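PDB 1VL4: pmbA-related protein from Thermotoga maritima, which is of uncertain function but belongs to the PmbA/TldD family of putative metallopeptidases and may modulate DNA gyrase. Local coordinates for residues R240-I252 and G423-P435. Residues are numbered along the deposited sequence; the frame is centred on the assembly and turned at random.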
loop_
_atom_site.group_PDB
_atom_site.type_symbol
_atom_site.label_atom_id
_atom_site.label_comp_id
_atom_site.label_asym_id
_atom_site.label_seq_id
_atom_site.Cartn_x
_atom_site.Cartn_y
_atom_site.Cartn_z
ATOM N N ARG A 240 7.053 25.099 10.174
ATOM C CA ARG A 240 8.351 24.498 10.388
ATOM C C ARG A 240 8.684 23.530 9.248
ATOM O O ARG A 240 7.788 22.953 8.631
ATOM C CB ARG A 240 8.425 23.771 11.706
ATOM C CG ARG A 240 9.851 23.518 12.192
ATOM C CD ARG A 240 9.887 22.925 13.561
ATOM N NE ARG A 240 9.456 21.530 13.539
ATOM C CZ ARG A 240 9.246 20.804 14.625
ATOM N NH1 ARG A 240 8.832 19.564 14.488
ATOM N NH2 ARG A 240 9.471 21.312 15.835
ATOM N N ASN A 241 9.984 23.395 9.004
ATOM C CA ASN A 241 10.528 22.478 8.005
ATOM C C ASN A 241 9.835 21.103 7.948
ATOM O O ASN A 241 9.445 20.637 6.873
ATOM C CB ASN A 241 12.095 22.366 8.093
ATOM C CG ASN A 241 12.647 22.051 9.485
ATOM O OD1 ASN A 241 11.947 21.548 10.370
ATOM N ND2 ASN A 241 13.965 22.296 9.653
ATOM N N THR A 242 9.684 20.466 9.097
ATOM C CA THR A 242 9.072 19.132 9.167
ATOM C C THR A 242 7.643 19.087 8.585
ATOM O O THR A 242 7.282 18.105 7.953
ATOM C CB THR A 242 9.002 18.636 10.613
ATOM O OG1 THR A 242 8.454 19.674 11.432
ATOM C CG2 THR A 242 10.371 18.339 11.134
ATOM N N ALA A 243 6.836 20.135 8.798
ATOM C CA ALA A 243 5.479 20.183 8.195
ATOM C C ALA A 243 5.593 20.432 6.674
ATOM O O ALA A 243 4.929 19.778 5.850
ATOM C CB ALA A 243 4.633 21.245 8.868
ATOM N N LEU A 244 6.478 21.340 6.288
ATOM C CA LEU A 244 6.565 21.747 4.898
ATOM C C LEU A 244 7.131 20.624 4.057
ATOM O O LEU A 244 6.720 20.458 2.915
ATOM C CB LEU A 244 7.388 23.029 4.767
ATOM C CG LEU A 244 7.562 23.581 3.361
ATOM C CD1 LEU A 244 6.213 23.995 2.771
ATOM C CD2 LEU A 244 8.511 24.764 3.422
ATOM N N LEU A 245 8.069 19.858 4.617
ATOM C CA LEU A 245 8.639 18.697 3.923
ATOM C C LEU A 245 7.516 17.748 3.470
ATOM O O LEU A 245 7.589 17.233 2.371
ATOM C CB LEU A 245 9.626 17.907 4.807
ATOM C CG LEU A 245 10.982 18.541 5.009
ATOM C CD1 LEU A 245 11.704 17.851 6.144
ATOM C CD2 LEU A 245 11.764 18.480 3.681
ATOM N N ASP A 246 6.523 17.496 4.317
ATOM C CA ASP A 246 5.365 16.656 3.891
ATOM C C ASP A 246 4.419 17.363 2.913
ATOM O O ASP A 246 3.986 16.789 1.892
ATOM C CB ASP A 246 4.546 16.177 5.077
ATOM C CG ASP A 246 5.323 15.284 6.019
ATOM O OD1 ASP A 246 6.349 14.677 5.612
ATOM O OD2 ASP A 246 4.907 15.224 7.203
ATOM N N LEU A 247 4.113 18.620 3.219
ATOM C CA LEU A 247 3.158 19.356 2.439
ATOM C C LEU A 247 3.621 19.527 1.011
ATOM O O LEU A 247 2.813 19.372 0.079
ATOM C CB LEU A 247 2.861 20.723 3.099
ATOM C CG LEU A 247 1.690 21.485 2.450
ATOM C CD1 LEU A 247 0.386 20.709 2.562
ATOM C CD2 LEU A 247 1.522 22.813 3.099
ATOM N N MET A 248 4.929 19.777 0.835
ATOM C CA MET A 248 5.546 19.978 -0.475
ATOM C C MET A 248 5.338 18.792 -1.412
ATOM O O MET A 248 5.501 18.919 -2.618
ATOM C CB MET A 248 7.078 20.113 -0.354
ATOM C CG MET A 248 7.577 21.435 0.030
ATOM S SD MET A 248 9.347 21.238 0.377
ATOM C CE MET A 248 10.125 21.022 -1.203
ATOM N N GLU A 249 5.157 17.606 -0.858
ATOM C CA GLU A 249 4.926 16.442 -1.688
ATOM C C GLU A 249 3.748 16.605 -2.614
ATOM O O GLU A 249 3.734 16.005 -3.700
ATOM C CB GLU A 249 4.727 15.197 -0.820
ATOM C CG GLU A 249 6.014 14.965 -0.025
ATOM C CD GLU A 249 6.363 13.544 0.032
ATOM O OE1 GLU A 249 5.730 12.858 0.862
ATOM O OE2 GLU A 249 7.235 13.125 -0.781
ATOM N N MET A 250 2.768 17.421 -2.219
ATOM C CA MET A 250 1.604 17.630 -3.096
ATOM C C MET A 250 1.933 18.483 -4.340
ATOM O O MET A 250 1.143 18.586 -5.278
ATOM C CB MET A 250 0.442 18.174 -2.289
ATOM C CG MET A 250 0.395 19.698 -2.110
ATOM S SD MET A 250 -1.107 20.145 -1.185
ATOM C CE MET A 250 -2.414 19.927 -2.405
ATOM N N PHE A 251 3.129 19.060 -4.367
ATOM C CA PHE A 251 3.587 19.806 -5.531
ATOM C C PHE A 251 4.088 18.862 -6.633
ATOM O O PHE A 251 4.135 19.210 -7.801
ATOM C CB PHE A 251 4.710 20.733 -5.085
ATOM C CG PHE A 251 5.054 21.815 -6.072
ATOM C CD1 PHE A 251 4.084 22.661 -6.567
ATOM C CD2 PHE A 251 6.355 21.985 -6.491
ATOM C CE1 PHE A 251 4.425 23.669 -7.495
ATOM C CE2 PHE A 251 6.705 22.982 -7.378
ATOM C CZ PHE A 251 5.746 23.834 -7.877
ATOM N N ILE A 252 4.453 17.658 -6.252
ATOM C CA ILE A 252 5.167 16.759 -7.170
ATOM C C ILE A 252 4.298 16.335 -8.391
ATOM O O ILE A 252 4.733 16.519 -9.532
ATOM C CB ILE A 252 5.793 15.583 -6.404
ATOM C CG1 ILE A 252 7.023 16.068 -5.615
ATOM C CG2 ILE A 252 6.132 14.429 -7.374
ATOM C CD1 ILE A 252 7.649 14.992 -4.653
ATOM N N GLY A 423 13.486 30.435 5.849
ATOM C CA GLY A 423 14.539 30.178 6.843
ATOM C C GLY A 423 15.770 29.514 6.276
ATOM O O GLY A 423 15.845 29.181 5.086
ATOM N N ASN A 424 16.712 29.242 7.167
ATOM C CA ASN A 424 17.968 28.640 6.787
ATOM C C ASN A 424 18.116 27.284 7.506
ATOM O O ASN A 424 19.181 26.698 7.525
ATOM C CB ASN A 424 19.132 29.621 7.058
ATOM C CG ASN A 424 19.371 29.837 8.544
ATOM O OD1 ASN A 424 18.767 29.185 9.378
ATOM N ND2 ASN A 424 20.250 30.762 8.874
ATOM N N ASP A 425 17.031 26.791 8.097
ATOM C CA ASP A 425 17.028 25.545 8.863
ATOM C C ASP A 425 16.544 24.433 7.955
ATOM O O ASP A 425 15.482 23.872 8.149
ATOM C CB ASP A 425 16.157 25.628 10.135
ATOM C CG ASP A 425 14.721 26.068 9.852
ATOM O OD1 ASP A 425 14.509 26.756 8.835
ATOM O OD2 ASP A 425 13.820 25.740 10.655
ATOM N N VAL A 426 17.381 24.108 6.978
ATOM C CA VAL A 426 17.069 23.102 5.971
ATOM C C VAL A 426 17.109 21.693 6.563
ATOM O O VAL A 426 18.013 21.355 7.327
ATOM C CB VAL A 426 18.076 23.196 4.819
ATOM C CG1 VAL A 426 17.861 22.027 3.821
ATOM C CG2 VAL A 426 17.946 24.548 4.139
ATOM N N LYS A 427 16.070 20.911 6.280
ATOM C CA LYS A 427 15.975 19.537 6.696
ATOM C C LYS A 427 15.658 18.697 5.449
ATOM O O LYS A 427 14.957 19.129 4.535
ATOM C CB LYS A 427 14.893 19.337 7.767
ATOM C CG LYS A 427 14.789 17.912 8.301
ATOM C CD LYS A 427 14.047 17.806 9.588
ATOM C CE LYS A 427 13.712 16.354 9.967
ATOM N NZ LYS A 427 14.873 15.495 10.301
ATOM N N VAL A 428 16.166 17.472 5.442
ATOM C CA VAL A 428 15.989 16.567 4.305
ATOM C C VAL A 428 14.968 15.461 4.639
ATOM O O VAL A 428 14.961 14.897 5.755
ATOM C CB VAL A 428 17.375 15.950 3.937
ATOM C CG1 VAL A 428 17.217 14.855 2.851
ATOM C CG2 VAL A 428 18.263 16.944 3.469
ATOM N N SER A 429 14.086 15.140 3.689
ATOM C CA SER A 429 13.206 14.019 3.829
ATOM C C SER A 429 13.523 13.068 2.661
ATOM O O SER A 429 14.612 13.123 2.089
ATOM C CB SER A 429 11.730 14.471 3.791
ATOM O OG SER A 429 10.882 13.445 4.220
ATOM N N GLN A 430 12.553 12.258 2.271
ATOM C CA GLN A 430 12.762 11.220 1.275
ATOM C C GLN A 430 12.956 11.751 -0.110
ATOM O O GLN A 430 13.874 11.319 -0.819
ATOM C CB GLN A 430 11.588 10.229 1.277
ATOM C CG GLN A 430 11.548 9.422 2.568
ATOM C CD GLN A 430 10.771 8.123 2.416
ATOM O OE1 GLN A 430 10.178 7.847 1.360
ATOM N NE2 GLN A 430 10.798 7.306 3.455
ATOM N N HIS A 431 12.071 12.660 -0.509
ATOM C CA HIS A 431 12.105 13.240 -1.837
ATOM C C HIS A 431 12.027 14.775 -1.815
ATOM O O HIS A 431 12.006 15.411 -2.850
ATOM C CB HIS A 431 10.943 12.661 -2.656
ATOM C CG HIS A 431 10.772 11.176 -2.490
ATOM N ND1 HIS A 431 11.580 10.253 -3.130
ATOM C CD2 HIS A 431 9.920 10.456 -1.712
ATOM C CE1 HIS A 431 11.214 9.031 -2.775
ATOM N NE2 HIS A 431 10.214 9.124 -1.910
ATOM N N THR A 432 11.931 15.348 -0.626
ATOM C CA THR A 432 11.815 16.784 -0.434
ATOM C C THR A 432 12.861 17.234 0.582
ATOM O O THR A 432 13.346 16.462 1.425
ATOM C CB THR A 432 10.401 17.195 0.024
ATOM O OG1 THR A 432 10.037 16.489 1.203
ATOM C CG2 THR A 432 9.353 16.912 -1.035
ATOM N N ILE A 433 13.262 18.495 0.446
ATOM C CA ILE A 433 14.217 19.159 1.309
ATOM C C ILE A 433 13.773 20.583 1.490
ATOM O O ILE A 433 13.424 21.238 0.504
ATOM C CB ILE A 433 15.558 19.213 0.624
ATOM C CG1 ILE A 433 16.035 17.772 0.294
ATOM C CG2 ILE A 433 16.555 20.045 1.440
ATOM C CD1 ILE A 433 17.398 17.775 -0.367
ATOM N N ALA A 434 13.780 21.073 2.720
ATOM C CA ALA A 434 13.208 22.389 2.976
ATOM C C ALA A 434 13.586 22.947 4.306
ATOM O O ALA A 434 13.776 22.196 5.241
ATOM C CB ALA A 434 11.662 22.354 2.873
ATOM N N PRO A 435 13.605 24.294 4.392
ATOM C CA PRO A 435 13.646 25.011 5.665
ATOM C C PRO A 435 12.248 25.348 6.142
ATOM O O PRO A 435 11.272 24.962 5.524
ATOM C CB PRO A 435 14.410 26.270 5.296
ATOM C CG PRO A 435 13.889 26.579 3.926
ATOM C CD PRO A 435 13.609 25.241 3.265
HETATM O O HOH W 1 8.267 14.392 3.741
HETATM O O HOH W 2 9.771 13.607 0.855
#
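Asn-241 ND2 gives its hydrogen to Asp-425 O (2.7 Å, N-H...O 156°) in the loop leading into strand 427-428, the acceptor lying near the amide plane. Thr-432 OG1 of strand 432-434 donates to Leu-245 O (2.8 Å); chi1 of 56° sets that hydroxyl between backbone N and carbonyl carbon, leaving CG2 to meet Met-248 CB. Two waters extend this polar end: one joins Asp-246 OD1 to Ser-429 OG, the other accepts from His-431 N and donates to Thr-432 OG1. In van der Waals contact, Leu-245 CD2 lies against the hairpin backbone, 3.4 Å from Lys-427 O; the Leu-245 and Lys-427 side chains cross at about a right angle, CD1 touching CG. Met-248 SD rests 3.6 Å from Ala-434 CB, and Thr-242 CG2 touches Lys-427 CD (4.0 Å). Arg-240 NE and NH1 grip Thr-242 OG1 side-on, NH1 also meeting Glu-220 and Glu-370; a valine here would probably leave Arg-240 NE without this acceptor and Thr-369 O without its donor. Lys-427 NZ reaches Tyr-199 O in strand 194-202, strand 345-348 flanks strand 432-434, and helix 241-247 is wedged between the hairpin and helix 412-417, which meets Leu-247.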